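Local coordinates for protein DNA polymerase III subunit beta (Caulobacter crescentus, PDB 5WCE) that probably tethers DNA polymerases and other proteins to DNA as a ring-shaped, head-to-tail homodimeric sliding clamp, conferring processivity on replication, at residues L56-I61 / I213-R218; P233-F238 / A244-V249; E350-D355 / L361-V366. All blocks are in the same frame, centred on the assembly; numbering follows the deposited sequence. Where two conformers were deposited one is given.

Contact 1 of 3, residues L56-I61 / I213-R218; sequences LDMEII and IAEARR
Met58 and Ile60, two residues apart on strand 58-65, and so on the same face of the sheet, reach across to a single helical side chain, Glu215. Each crosses it at about a right angle and touches a different part. The sulfur of Met58 meets the aliphatic portion, SD 4.0 Å from CG of Glu215, while the end of the isoleucine, CD1 of Ile60, lies 3.9 Å from the carboxylate oxygen OE1 of Glu215. Met58 holds CG between its backbone N and carbonyl carbon (chi1 75°), and a further bend at chi3 turns its methyl aside, leaving the sulfur facing the helix. Glu215 keeps CG by the sulfur and is folded at chi2 (-56°), which turns the carboxylate along its own helix. There OE2 of Glu215 accepts from NH2 of Arg218, three residues on, at 2.9 Å. This salt bridge is nearly straight, 175° at the hydrogen; OE2 is met on its syn side, somewhat out of the carboxylate plane, but in the guanidinium plane. The contact joins the sheet shared by the N-terminal and central domains of the clamp to helix 210-220 of the central domain; Met58 also packs on Lys211 and Thr212 of that helix, and on Leu245 of the neighbouring strand. Long methionine and isoleucine side chains bridge strand and helix, whose nearest CA atoms, those of Ile60 and Glu215, are 8.8 Å apart. No hydrogen bond crosses, so cohesion here is van der Waals, and the buried carboxylate's charge is probably balanced by Arg218 rather than by the strand.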
ATOM      1  N   LEU A  56       7.273  15.308 -21.430  1.00 24.45           N
ATOM      2  CA  LEU A  56       8.361  16.050 -22.094  1.00 26.44           C
ATOM      3  C   LEU A  56       9.679  15.276 -22.210  1.00 26.73           C
ATOM      4  O   LEU A  56      10.373  15.460 -23.211  1.00 27.12           O
ATOM      5  CB  LEU A  56       8.617  17.468 -21.556  1.00 28.30           C
ATOM      6  CG  LEU A  56       7.416  18.450 -21.512  1.00 29.01           C
ATOM      7  CD1 LEU A  56       7.788  19.714 -20.784  1.00 30.53           C
ATOM      8  CD2 LEU A  56       6.926  18.729 -22.918  1.00 30.03           C
ATOM      9  N   ASP A  57      10.022  14.435 -21.251  1.00 26.08           N
ATOM     10  CA  ASP A  57      11.201  13.561 -21.382  1.00 27.23           C
ATOM     11  C   ASP A  57      10.924  12.352 -22.242  1.00 24.96           C
ATOM     12  O   ASP A  57      11.783  11.905 -23.019  1.00 24.31           O
ATOM     13  CB  ASP A  57      11.703  13.118 -20.007  1.00 29.27           C
ATOM     14  CG  ASP A  57      12.251  14.285 -19.199  1.00 31.98           C
ATOM     15  OD1 ASP A  57      12.929  15.179 -19.763  1.00 34.53           O
ATOM     16  OD2 ASP A  57      11.968  14.338 -18.004  1.00 33.61           O
ATOM     17  N   MET A  58       9.717  11.815 -22.120  1.00 23.50           N
ATOM     18  CA  MET A  58       9.319  10.656 -22.865  1.00 22.57           C
ATOM     19  C   MET A  58       7.867  10.737 -23.320  1.00 22.94           C
ATOM     20  O   MET A  58       7.071  11.523 -22.755  1.00 21.90           O
ATOM     21  CB  MET A  58       9.529   9.416 -22.056  1.00 23.55           C
ATOM     22  CG  MET A  58       8.498   9.208 -20.945  1.00 24.43           C
ATOM     23  SD  MET A  58       8.973   7.962 -19.719  1.00 27.10           S
ATOM     24  CE  MET A  58      10.102   9.062 -18.883  1.00 26.29           C
ATOM     25  N   GLU A  59       7.588   9.957 -24.359  1.00 21.73           N
ATOM     26  CA  GLU A  59       6.261   9.922 -24.970  1.00 22.11           C
ATOM     27  C   GLU A  59       5.851   8.482 -25.092  1.00 20.88           C
ATOM     28  O   GLU A  59       6.639   7.657 -25.606  1.00 21.13           O
ATOM     29  CB  GLU A  59       6.293  10.551 -26.360  1.00 22.84           C
ATOM     30  CG  GLU A  59       4.964  10.503 -27.120  1.00 23.77           C
ATOM     31  CD  GLU A  59       5.170  10.833 -28.579  1.00 24.52           C
ATOM     32  OE1 GLU A  59       4.832  11.938 -28.943  1.00 24.63           O
ATOM     33  OE2 GLU A  59       5.771  10.003 -29.295  1.00 25.19           O
ATOM     34  N   ILE A  60       4.636   8.161 -24.682  1.00 19.09           N
ATOM     35  CA  ILE A  60       4.088   6.846 -24.954  1.00 18.86           C
ATOM     36  C   ILE A  60       2.986   7.027 -25.978  1.00 19.09           C
ATOM     37  O   ILE A  60       2.154   7.957 -25.808  1.00 18.07           O
ATOM     38  CB  ILE A  60       3.503   6.164 -23.706  1.00 19.42           C
ATOM     39  CG1 ILE A  60       4.514   6.125 -22.542  1.00 20.67           C
ATOM     40  CG2 ILE A  60       3.060   4.777 -24.051  1.00 20.00           C
ATOM     41  CD1 ILE A  60       4.003   5.480 -21.244  1.00 20.13           C
ATOM     42  N   ILE A  61       2.984   6.167 -26.992  1.00 19.34           N
ATOM     43  CA  ILE A  61       1.922   6.145 -28.031  0.60 20.75           C
ATOM     44  C   ILE A  61       1.309   4.759 -28.044  1.00 20.83           C
ATOM     45  O   ILE A  61       1.986   3.743 -27.703  1.00 21.43           O
ATOM     46  CB  ILE A  61       2.456   6.557 -29.431  0.60 21.95           C
ATOM     47  CG1 ILE A  61       3.109   7.955 -29.378  0.60 22.58           C
ATOM     48  CG2 ILE A  61       1.354   6.632 -30.491  0.60 22.74           C
ATOM     49  CD1 ILE A  61       3.562   8.502 -30.722  0.60 23.78           C
ATOM     50  N   ILE A 213      13.054   3.677 -18.055  1.00 20.15           N
ATOM     51  CA  ILE A 213      13.241   2.242 -17.767  1.00 20.10           C
ATOM     52  C   ILE A 213      11.990   1.676 -17.089  1.00 19.94           C
ATOM     53  O   ILE A 213      11.544   0.612 -17.450  1.00 20.87           O
ATOM     54  CB  ILE A 213      14.529   2.016 -16.941  1.00 20.05           C
ATOM     55  CG1 ILE A 213      15.751   2.282 -17.817  1.00 20.54           C
ATOM     56  CG2 ILE A 213      14.537   0.631 -16.288  1.00 19.82           C
ATOM     57  CD1 ILE A 213      15.913   1.347 -19.002  1.00 21.12           C
ATOM     58  N   ALA A 214      11.426   2.406 -16.145  1.00 20.74           N
ATOM     59  CA  ALA A 214      10.294   1.939 -15.387  1.00 21.69           C
ATOM     60  C   ALA A 214       9.086   1.748 -16.308  1.00 22.18           C
ATOM     61  O   ALA A 214       8.431   0.705 -16.284  1.00 22.18           O
ATOM     62  CB  ALA A 214       9.966   2.898 -14.265  1.00 22.05           C
ATOM     63  N   GLU A 215       8.848   2.742 -17.163  1.00 24.82           N
ATOM     64  CA  GLU A 215       7.721   2.713 -18.069  1.00 25.34           C
ATOM     65  C   GLU A 215       7.929   1.668 -19.143  1.00 23.55           C
ATOM     66  O   GLU A 215       6.988   0.934 -19.470  1.00 22.41           O
ATOM     67  CB  GLU A 215       7.463   4.109 -18.665  1.00 28.64           C
ATOM     68  CG  GLU A 215       6.995   5.129 -17.631  1.00 33.09           C
ATOM     69  CD  GLU A 215       5.747   4.650 -16.914  1.00 38.41           C
ATOM     70  OE1 GLU A 215       4.826   4.281 -17.640  1.00 40.10           O
ATOM     71  OE2 GLU A 215       5.727   4.555 -15.655  1.00 45.00           O
ATOM     72  N   ALA A 216       9.153   1.564 -19.690  1.00 22.03           N
ATOM     73  CA  ALA A 216       9.458   0.471 -20.622  1.00 21.78           C
ATOM     74  C   ALA A 216       9.256  -0.918 -20.027  1.00 21.92           C
ATOM     75  O   ALA A 216       8.692  -1.827 -20.669  1.00 20.98           O
ATOM     76  CB  ALA A 216      10.898   0.596 -21.210  1.00 21.95           C
ATOM     77  N   ARG A 217       9.719  -1.079 -18.794  1.00 22.13           N
ATOM     78  CA  ARG A 217       9.598  -2.344 -18.114  1.00 22.54           C
ATOM     79  C   ARG A 217       8.113  -2.697 -17.901  1.00 23.51           C
ATOM     80  O   ARG A 217       7.739  -3.845 -18.074  1.00 24.79           O
ATOM     81  CB  ARG A 217      10.340  -2.269 -16.753  1.00 22.41           C
ATOM     82  CG  ARG A 217      10.262  -3.558 -15.915  1.00 22.53           C
ATOM     83  CD  ARG A 217      10.833  -4.759 -16.651  1.00 22.98           C
ATOM     84  NE  ARG A 217      10.661  -5.929 -15.826  1.00 24.19           N
ATOM     85  CZ  ARG A 217       9.595  -6.720 -15.796  1.00 25.81           C
ATOM     86  NH1 ARG A 217       8.554  -6.466 -16.557  1.00 27.81           N
ATOM     87  NH2 ARG A 217       9.578  -7.795 -15.002  1.00 26.05           N
ATOM     88  N   ARG A 218       7.287  -1.713 -17.556  1.00 24.79           N
ATOM     89  CA  ARG A 218       5.819  -1.928 -17.434  1.00 27.25           C
ATOM     90  C   ARG A 218       5.201  -2.428 -18.741  1.00 27.04           C
ATOM     91  O   ARG A 218       4.517  -3.438 -18.784  1.00 25.35           O
ATOM     92  CB  ARG A 218       5.154  -0.632 -16.953  1.00 29.95           C
ATOM     93  CG  ARG A 218       3.726  -0.815 -16.497  1.00 34.03           C
ATOM     94  CD  ARG A 218       2.973   0.487 -16.196  1.00 37.49           C
ATOM     95  NE  ARG A 218       3.797   1.496 -15.518  1.00 43.72           N
ATOM     96  CZ  ARG A 218       4.077   1.580 -14.203  1.00 47.06           C
ATOM     97  NH1 ARG A 218       3.601   0.713 -13.292  1.00 50.53           N
ATOM     98  NH2 ARG A 218       4.850   2.573 -13.790  1.00 46.78           N
TER

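Contact 2 of 3, residues P233-F238 / A244-V249; sequences PQKVRF and ALTSKV
Four backbone hydrogen bonds join Val236 to Ser247 and Phe238 to Leu245, two for each antiparallel pair. They are short and fairly straight: N of Val236 gives to O of Ser247 at 2.9 Å, and N of Phe238 to O of Leu245 at 2.8 Å. Between them Arg237 faces Thr246 as a non-hydrogen-bonded pair, where the CA of Arg237 lies 3.3 Å from O of Leu245 in a CA-H...O contact. Beyond the regular pairing, Val249 N makes a weak bond to Gln234 O.

These strands, 235-240 and 243-248, form a beta hairpin of the central domain, within an antiparallel sheet that continues into the N-terminal domain through strand 58-65. Such a sheet, running across two domains with helices packed on one face, is characteristic of the sliding clamp ring.

Apolar contacts gather on the face of Val236, Phe238, Leu245 and Ser247, which looks toward helix 210-220. Phe238 and Leu245 run next to each other in the same direction, with CD2 of the ring 4.1 Å from CD1 of the leucine; both also pack on Thr212 and Ala216 of the helix. The beta-branched Val236 suits an extended strand and sets CG1 4.1 Å from CG1 of Val249. Ser247, small enough for this packed face, turns OG to Lys248 O and to Thr212 OG1.

Polar side chains occupy the face of Arg237 and Thr246. With CG opposite its backbone N (chi1 -173°), arginine stretches its chain past threonine, CD lying 3.4 Å from Thr246 OG1. Its guanidinium has Ala244 CB over one face, 3.5 Å from NH2 of Arg237, a methyl slim enough to fit beneath the flat cation. NH1 forms a salt bridge with Glu239 and a hydrogen bond with Gln230.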
ATOM      1  N   PRO A 233      22.425   8.992 -30.151  1.00 33.85           N
ATOM      2  CA  PRO A 233      23.001   9.631 -28.929  1.00 33.87           C
ATOM      3  C   PRO A 233      22.018  10.587 -28.199  1.00 33.42           C
ATOM      4  O   PRO A 233      22.293  10.965 -27.090  1.00 32.88           O
ATOM      5  CB  PRO A 233      24.219  10.408 -29.480  1.00 36.10           C
ATOM      6  CG  PRO A 233      24.499   9.808 -30.841  1.00 36.71           C
ATOM      7  CD  PRO A 233      23.159   9.396 -31.374  1.00 35.93           C
ATOM      8  N   GLN A 234      20.893  10.942 -28.818  1.00 33.45           N
ATOM      9  CA  GLN A 234      19.912  11.822 -28.200  1.00 34.23           C
ATOM     10  C   GLN A 234      18.619  11.138 -27.775  1.00 31.34           C
ATOM     11  O   GLN A 234      17.866  11.707 -26.997  1.00 30.20           O
ATOM     12  CB  GLN A 234      19.571  12.970 -29.152  1.00 36.71           C
ATOM     13  CG  GLN A 234      20.745  13.850 -29.521  1.00 40.99           C
ATOM     14  CD  GLN A 234      21.642  13.287 -30.632  1.00 43.96           C
ATOM     15  OE1 GLN A 234      21.198  12.511 -31.490  1.00 45.49           O
ATOM     16  NE2 GLN A 234      22.909  13.687 -30.622  1.00 47.39           N
ATOM     17  N   LYS A 235      18.339   9.947 -28.287  1.00 30.48           N
ATOM     18  CA  LYS A 235      17.011   9.305 -28.098  1.00 30.38           C
ATOM     19  C   LYS A 235      17.090   7.814 -28.049  1.00 27.70           C
ATOM     20  O   LYS A 235      18.006   7.201 -28.603  1.00 27.57           O
ATOM     21  CB  LYS A 235      16.035   9.648 -29.225  1.00 31.63           C
ATOM     22  CG  LYS A 235      15.740  11.125 -29.325  1.00 35.31           C
ATOM     23  CD  LYS A 235      14.335  11.428 -29.685  1.00 38.07           C
ATOM     24  CE  LYS A 235      13.886  12.736 -29.044  1.00 39.80           C
ATOM     25  NZ  LYS A 235      14.078  13.793 -30.000  1.00 40.57           N
ATOM     26  N   VAL A 236      16.104   7.234 -27.400  1.00 25.68           N
ATOM     27  CA  VAL A 236      15.893   5.810 -27.398  1.00 25.74           C
ATOM     28  C   VAL A 236      14.402   5.574 -27.666  1.00 25.06           C
ATOM     29  O   VAL A 236      13.555   6.381 -27.257  1.00 23.43           O
ATOM     30  CB  VAL A 236      16.428   5.173 -26.095  1.00 25.93           C
ATOM     31  CG1 VAL A 236      15.714   5.646 -24.874  1.00 24.94           C
ATOM     32  CG2 VAL A 236      16.294   3.680 -26.124  1.00 27.70           C
ATOM     33  N   ARG A 237      14.094   4.525 -28.414  1.00 25.35           N
ATOM     34  CA  ARG A 237      12.710   4.142 -28.711  1.00 25.26           C
ATOM     35  C   ARG A 237      12.530   2.641 -28.533  1.00 25.37           C
ATOM     36  O   ARG A 237      13.305   1.827 -29.057  1.00 24.80           O
ATOM     37  CB  ARG A 237      12.312   4.578 -30.102  1.00 26.83           C
ATOM     38  CG  ARG A 237      10.835   4.385 -30.463  1.00 27.44           C
ATOM     39  CD  ARG A 237      10.517   5.147 -31.723  1.00 29.90           C
ATOM     40  NE  ARG A 237       9.122   5.018 -32.071  1.00 31.21           N
ATOM     41  CZ  ARG A 237       8.567   3.987 -32.686  1.00 34.69           C
ATOM     42  NH1 ARG A 237       9.315   2.965 -33.119  1.00 37.87           N
ATOM     43  NH2 ARG A 237       7.255   4.029 -32.966  1.00 35.72           N
ATOM     44  N   PHE A 238      11.502   2.279 -27.781  1.00 24.55           N
ATOM     45  CA  PHE A 238      11.111   0.900 -27.582  1.00 25.44           C
ATOM     46  C   PHE A 238       9.765   0.759 -28.285  1.00 27.57           C
ATOM     47  O   PHE A 238       8.826   1.522 -27.995  1.00 26.90           O
ATOM     48  CB  PHE A 238      10.912   0.590 -26.133  1.00 24.46           C
ATOM     49  CG  PHE A 238      12.099   0.816 -25.265  1.00 25.11           C
ATOM     50  CD1 PHE A 238      12.952  -0.248 -24.959  1.00 25.71           C
ATOM     51  CD2 PHE A 238      12.304   2.056 -24.628  1.00 24.85           C
ATOM     52  CE1 PHE A 238      14.037  -0.062 -24.132  1.00 25.69           C
ATOM     53  CE2 PHE A 238      13.391   2.230 -23.795  1.00 24.98           C
ATOM     54  CZ  PHE A 238      14.251   1.162 -23.546  1.00 25.49           C
ATOM     55  N   ALA A 244       4.412   2.226 -28.251  1.00 23.09           N
ATOM     56  CA  ALA A 244       5.858   2.624 -28.402  1.00 22.59           C
ATOM     57  C   ALA A 244       6.219   3.669 -27.365  1.00 22.46           C
ATOM     58  O   ALA A 244       5.374   4.497 -26.944  1.00 22.93           O
ATOM     59  CB  ALA A 244       6.120   3.143 -29.797  1.00 23.05           C
ATOM     60  N   LEU A 245       7.436   3.636 -26.865  1.00 22.24           N
ATOM     61  CA  LEU A 245       7.895   4.607 -25.890  1.00 22.14           C
ATOM     62  C   LEU A 245       9.139   5.253 -26.483  1.00 21.68           C
ATOM     63  O   LEU A 245      10.106   4.545 -26.794  1.00 21.28           O
ATOM     64  CB  LEU A 245       8.195   3.876 -24.590  1.00 22.86           C
ATOM     65  CG  LEU A 245       8.598   4.614 -23.329  1.00 25.84           C
ATOM     66  CD1 LEU A 245       9.230   3.600 -22.348  1.00 26.99           C
ATOM     67  CD2 LEU A 245       9.602   5.687 -23.511  1.00 27.93           C
ATOM     68  N   THR A 246       9.095   6.557 -26.724  1.00 20.97           N
ATOM     69  CA  THR A 246      10.253   7.297 -27.237  1.00 20.97           C
ATOM     70  C   THR A 246      10.724   8.223 -26.121  1.00 21.25           C
ATOM     71  O   THR A 246       9.899   8.923 -25.499  1.00 20.78           O
ATOM     72  CB  THR A 246       9.887   8.101 -28.493  1.00 21.53           C
ATOM     73  OG1 THR A 246       9.211   7.268 -29.440  1.00 20.18           O
ATOM     74  CG2 THR A 246      11.107   8.708 -29.098  1.00 22.10           C
ATOM     75  N   SER A 247      12.033   8.255 -25.852  1.00 20.63           N
ATOM     76  CA  SER A 247      12.562   9.038 -24.715  1.00 20.61           C
ATOM     77  C   SER A 247      13.845   9.750 -25.045  1.00 21.91           C
ATOM     78  O   SER A 247      14.722   9.215 -25.788  1.00 21.41           O
ATOM     79  CB  SER A 247      12.790   8.114 -23.486  1.00 20.18           C
ATOM     80  OG  SER A 247      13.411   8.802 -22.393  1.00 20.44           O
ATOM     81  N   LYS A 248      14.005  10.948 -24.469  1.00 22.87           N
ATOM     82  CA  LYS A 248      15.345  11.556 -24.366  1.00 24.45           C
ATOM     83  C   LYS A 248      16.255  10.646 -23.525  1.00 23.67           C
ATOM     84  O   LYS A 248      15.782   9.810 -22.745  1.00 21.00           O
ATOM     85  CB  LYS A 248      15.301  12.909 -23.678  1.00 26.06           C
ATOM     86  CG  LYS A 248      14.536  13.973 -24.457  1.00 27.86           C
ATOM     87  CD  LYS A 248      14.364  15.211 -23.605  1.00 30.10           C
ATOM     88  CE  LYS A 248      13.507  16.214 -24.366  1.00 32.85           C
ATOM     89  NZ  LYS A 248      13.266  17.429 -23.555  1.00 35.01           N
ATOM     90  N   VAL A 249      17.555  10.865 -23.698  1.00 24.12           N
ATOM     91  CA  VAL A 249      18.573  10.147 -22.928  1.00 25.57           C
ATOM     92  C   VAL A 249      19.296  11.173 -22.086  1.00 26.45           C
ATOM     93  O   VAL A 249      19.214  12.350 -22.358  1.00 28.38           O
ATOM     94  CB  VAL A 249      19.566   9.336 -23.817  1.00 25.82           C
ATOM     95  CG1 VAL A 249      18.827   8.224 -24.588  1.00 25.37           C
ATOM     96  CG2 VAL A 249      20.355  10.198 -24.703  1.00 27.03           C
TER

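Contact 3 of 3, residues E350-D355 / L361-V366; sequences EFRFAD and LVVDPV
Glu350 and Val363 pair at one end of a beta hairpin, strands 348-353 and 360-364 of the clamp's C-terminal domain, and Arg352 and Leu361 pair at the other. Each pair satisfies all four of its backbone groups facing the partner strand. Val363 N gives to Glu350 O at 2.8 Å, while the return bond, from Glu350 N to Val363 O, is longer at 3.2 Å. Arg352 N reaches Leu361 O almost straight, 172° at the hydrogen, and Arg352 O takes both Leu361 N and the side-chain amide of Asn265.

On the face of these four residues, the two charged side chains form a salt bridge in which one oxygen takes two donors. Arg352 approaches side-on, NE and NH2 both giving to OE2 of Glu350, with NE at 2.6 Å. Glu350 runs straight out from the strand, chi1 178°, which lays its CH2 groups and carboxylate alongside CG2 of Val363. Long polar chains with aliphatic stems suit this partly exposed side.

Phe351 and Val362 turn to the other, buried face, toward helix 334-343, where apolar residues belong. Past the paired region, Asp364 OD1 accepts from Val366 N in an Asx turn, and OD2 is bound by Ala345 N. Valine also supplies a CH-pi contact: CG1 of Val362 sits over the Phe351 ring, 4.2 Å from its centroid and 9° off the normal.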
ATOM      1  N   GLU A 350      28.979 -15.859  -4.300  1.00 19.19           N
ATOM      2  CA  GLU A 350      30.431 -15.745  -4.176  1.00 19.77           C
ATOM      3  C   GLU A 350      30.807 -14.298  -4.032  1.00 19.41           C
ATOM      4  O   GLU A 350      30.455 -13.436  -4.901  1.00 20.47           O
ATOM      5  CB  GLU A 350      31.155 -16.357  -5.387  1.00 20.91           C
ATOM      6  CG  GLU A 350      32.666 -16.242  -5.361  1.00 21.93           C
ATOM      7  CD  GLU A 350      33.323 -16.845  -6.608  1.00 23.20           C
ATOM      8  OE1 GLU A 350      32.864 -17.869  -7.069  1.00 25.50           O
ATOM      9  OE2 GLU A 350      34.271 -16.256  -7.177  1.00 24.48           O
ATOM     10  N   PHE A 351      31.588 -14.024  -2.984  1.00 18.77           N
ATOM     11  CA  PHE A 351      32.098 -12.696  -2.702  1.00 18.25           C
ATOM     12  C   PHE A 351      33.604 -12.692  -2.901  1.00 19.38           C
ATOM     13  O   PHE A 351      34.308 -13.648  -2.467  1.00 19.16           O
ATOM     14  CB  PHE A 351      31.829 -12.311  -1.245  1.00 17.71           C
ATOM     15  CG  PHE A 351      30.412 -12.011  -0.948  1.00 17.53           C
ATOM     16  CD1 PHE A 351      29.443 -13.057  -0.928  1.00 18.73           C
ATOM     17  CD2 PHE A 351      30.011 -10.728  -0.636  1.00 17.05           C
ATOM     18  CE1 PHE A 351      28.123 -12.773  -0.602  1.00 18.61           C
ATOM     19  CE2 PHE A 351      28.690 -10.464  -0.330  1.00 17.62           C
ATOM     20  CZ  PHE A 351      27.750 -11.479  -0.364  1.00 17.37           C
ATOM     21  N   ARG A 352      34.100 -11.635  -3.526  1.00 17.99           N
ATOM     22  CA  ARG A 352      35.550 -11.417  -3.698  1.00 19.64           C
ATOM     23  C   ARG A 352      35.979 -10.100  -3.065  1.00 19.15           C
ATOM     24  O   ARG A 352      35.579  -9.016  -3.507  1.00 17.33           O
ATOM     25  CB  ARG A 352      35.953 -11.470  -5.163  1.00 21.14           C
ATOM     26  CG  ARG A 352      35.421 -12.724  -5.835  1.00 22.42           C
ATOM     27  CD  ARG A 352      36.041 -12.923  -7.215  1.00 25.25           C
ATOM     28  NE  ARG A 352      35.422 -14.068  -7.865  1.00 26.00           N
ATOM     29  CZ  ARG A 352      35.500 -14.334  -9.167  1.00 32.19           C
ATOM     30  NH1 ARG A 352      36.183 -13.546  -9.994  1.00 33.96           N
ATOM     31  NH2 ARG A 352      34.902 -15.410  -9.669  1.00 33.42           N
ATOM     32  N   PHE A 353      36.818 -10.195  -2.045  1.00 19.68           N
ATOM     33  CA  PHE A 353      37.266  -9.051  -1.277  1.00 20.18           C
ATOM     34  C   PHE A 353      38.746  -8.784  -1.522  1.00 22.46           C
ATOM     35  O   PHE A 353      39.502  -9.699  -1.890  1.00 23.60           O
ATOM     36  CB  PHE A 353      37.125  -9.331   0.239  1.00 19.55           C
ATOM     37  CG  PHE A 353      35.749  -9.699   0.719  1.00 18.36           C
ATOM     38  CD1 PHE A 353      35.323 -11.009   0.749  1.00 17.15           C
ATOM     39  CD2 PHE A 353      34.887  -8.718   1.204  1.00 18.54           C
ATOM     40  CE1 PHE A 353      34.060 -11.349   1.229  1.00 17.16           C
ATOM     41  CE2 PHE A 353      33.615  -9.079   1.693  1.00 17.48           C
ATOM     42  CZ  PHE A 353      33.208 -10.376   1.710  1.00 16.60           C
ATOM     43  N   ALA A 354      39.144  -7.533  -1.370  1.00 24.10           N
ATOM     44  CA  ALA A 354      40.575  -7.158  -1.351  1.00 26.16           C
ATOM     45  C   ALA A 354      40.860  -6.699   0.082  1.00 29.17           C
ATOM     46  O   ALA A 354      41.014  -7.543   0.938  1.00 30.60           O
ATOM     47  CB  ALA A 354      40.908  -6.129  -2.395  1.00 26.52           C
ATOM     48  N   ASP A 355      40.931  -5.407   0.367  1.00 31.74           N
ATOM     49  CA  ASP A 355      41.103  -4.917   1.744  1.00 31.12           C
ATOM     50  C   ASP A 355      39.769  -4.325   2.191  1.00 29.11           C
ATOM     51  O   ASP A 355      38.834  -4.203   1.359  1.00 26.07           O
ATOM     52  CB  ASP A 355      42.265  -3.924   1.837  1.00 34.52           C
ATOM     53  CG  ASP A 355      42.108  -2.764   0.943  1.00 36.76           C
ATOM     54  OD1 ASP A 355      41.337  -1.856   1.275  1.00 37.03           O
ATOM     55  OD2 ASP A 355      42.757  -2.758  -0.125  1.00 42.40           O
ATOM     56  N   LEU A 361      33.366  -7.429  -4.947  1.00 16.87           N
ATOM     57  CA  LEU A 361      32.650  -8.013  -6.093  1.00 17.47           C
ATOM     58  C   LEU A 361      31.790  -9.132  -5.561  1.00 17.51           C
ATOM     59  O   LEU A 361      32.234  -9.928  -4.705  1.00 17.36           O
ATOM     60  CB  LEU A 361      33.648  -8.601  -7.103  1.00 18.15           C
ATOM     61  CG  LEU A 361      33.111  -9.130  -8.407  1.00 18.94           C
ATOM     62  CD1 LEU A 361      32.559  -7.951  -9.170  1.00 19.24           C
ATOM     63  CD2 LEU A 361      34.180  -9.792  -9.274  1.00 20.35           C
ATOM     64  N   VAL A 362      30.559  -9.209  -6.043  1.00 17.38           N
ATOM     65  CA  VAL A 362      29.704 -10.356  -5.775  1.00 17.85           C
ATOM     66  C   VAL A 362      29.328 -10.958  -7.116  1.00 18.53           C
ATOM     67  O   VAL A 362      28.873 -10.220  -8.045  1.00 18.22           O
ATOM     68  CB  VAL A 362      28.437  -9.955  -5.012  1.00 17.53           C
ATOM     69  CG1 VAL A 362      27.664 -11.190  -4.586  1.00 18.64           C
ATOM     70  CG2 VAL A 362      28.808  -9.103  -3.798  1.00 18.23           C
ATOM     71  N   VAL A 363      29.553 -12.250  -7.251  1.00 19.02           N
ATOM     72  CA  VAL A 363      29.229 -12.957  -8.479  1.00 20.81           C
ATOM     73  C   VAL A 363      28.237 -14.068  -8.189  1.00 20.57           C
ATOM     74  O   VAL A 363      28.144 -14.568  -7.066  1.00 21.12           O
ATOM     75  CB  VAL A 363      30.437 -13.474  -9.267  1.00 23.52           C
ATOM     76  CG1 VAL A 363      31.347 -12.332  -9.761  1.00 25.93           C
ATOM     77  CG2 VAL A 363      31.222 -14.464  -8.527  1.00 23.65           C
ATOM     78  N   ASP A 364      27.482 -14.426  -9.220  1.00 20.73           N
ATOM     79  CA  ASP A 364      26.413 -15.389  -9.123  1.00 21.08           C
ATOM     80  C   ASP A 364      26.881 -16.640  -9.870  1.00 21.86           C
ATOM     81  O   ASP A 364      26.969 -16.623 -11.118  1.00 21.86           O
ATOM     82  CB  ASP A 364      25.135 -14.876  -9.780  1.00 21.24           C
ATOM     83  CG  ASP A 364      23.978 -15.824  -9.598  1.00 22.47           C
ATOM     84  OD1 ASP A 364      24.223 -17.052  -9.358  1.00 22.40           O
ATOM     85  OD2 ASP A 364      22.811 -15.374  -9.723  1.00 21.62           O
ATOM     86  N   PRO A 365      27.146 -17.747  -9.139  1.00 21.86           N
ATOM     87  CA  PRO A 365      27.641 -18.956  -9.845  1.00 23.01           C
ATOM     88  C   PRO A 365      26.704 -19.550 -10.916  1.00 23.77           C
ATOM     89  O   PRO A 365      27.190 -20.306 -11.761  1.00 26.67           O
ATOM     90  CB  PRO A 365      27.894 -19.968  -8.706  1.00 23.23           C
ATOM     91  CG  PRO A 365      28.070 -19.117  -7.470  1.00 22.20           C
ATOM     92  CD  PRO A 365      27.152 -17.935  -7.675  1.00 22.04           C
ATOM     93  N   VAL A 366      25.425 -19.244 -10.903  1.00 23.08           N
ATOM     94  CA  VAL A 366      24.541 -19.751 -11.931  1.00 25.86           C
ATOM     95  C   VAL A 366      24.211 -18.712 -13.012  1.00 24.98           C
ATOM     96  O   VAL A 366      23.425 -19.007 -13.881  1.00 25.18           O
ATOM     97  CB  VAL A 366      23.232 -20.343 -11.355  1.00 27.26           C
ATOM     98  CG1 VAL A 366      23.546 -21.425 -10.320  1.00 29.59           C
ATOM     99  CG2 VAL A 366      22.312 -19.299 -10.796  1.00 26.81           C
TER

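How the contacts relate
From the N terminus, strand 58-65 comes first, and contact 1 closes a long loop of 151 residues when the chain returns as helix 210-220. Contact 2 follows as a short hairpin closure, and contact 3 as another, far later; the three run in series, with no nesting or crossing. Contacts 1 and 2 touch, their centres 9 Å apart: strand 243-248 lies beside strand 58-65, and Leu245 packs against Ala216, so together they tie the N-terminal domain to the central one. Contact 3 stands apart, its centre 34 Å from each of the others, in the sheet linking the central and C-terminal domains.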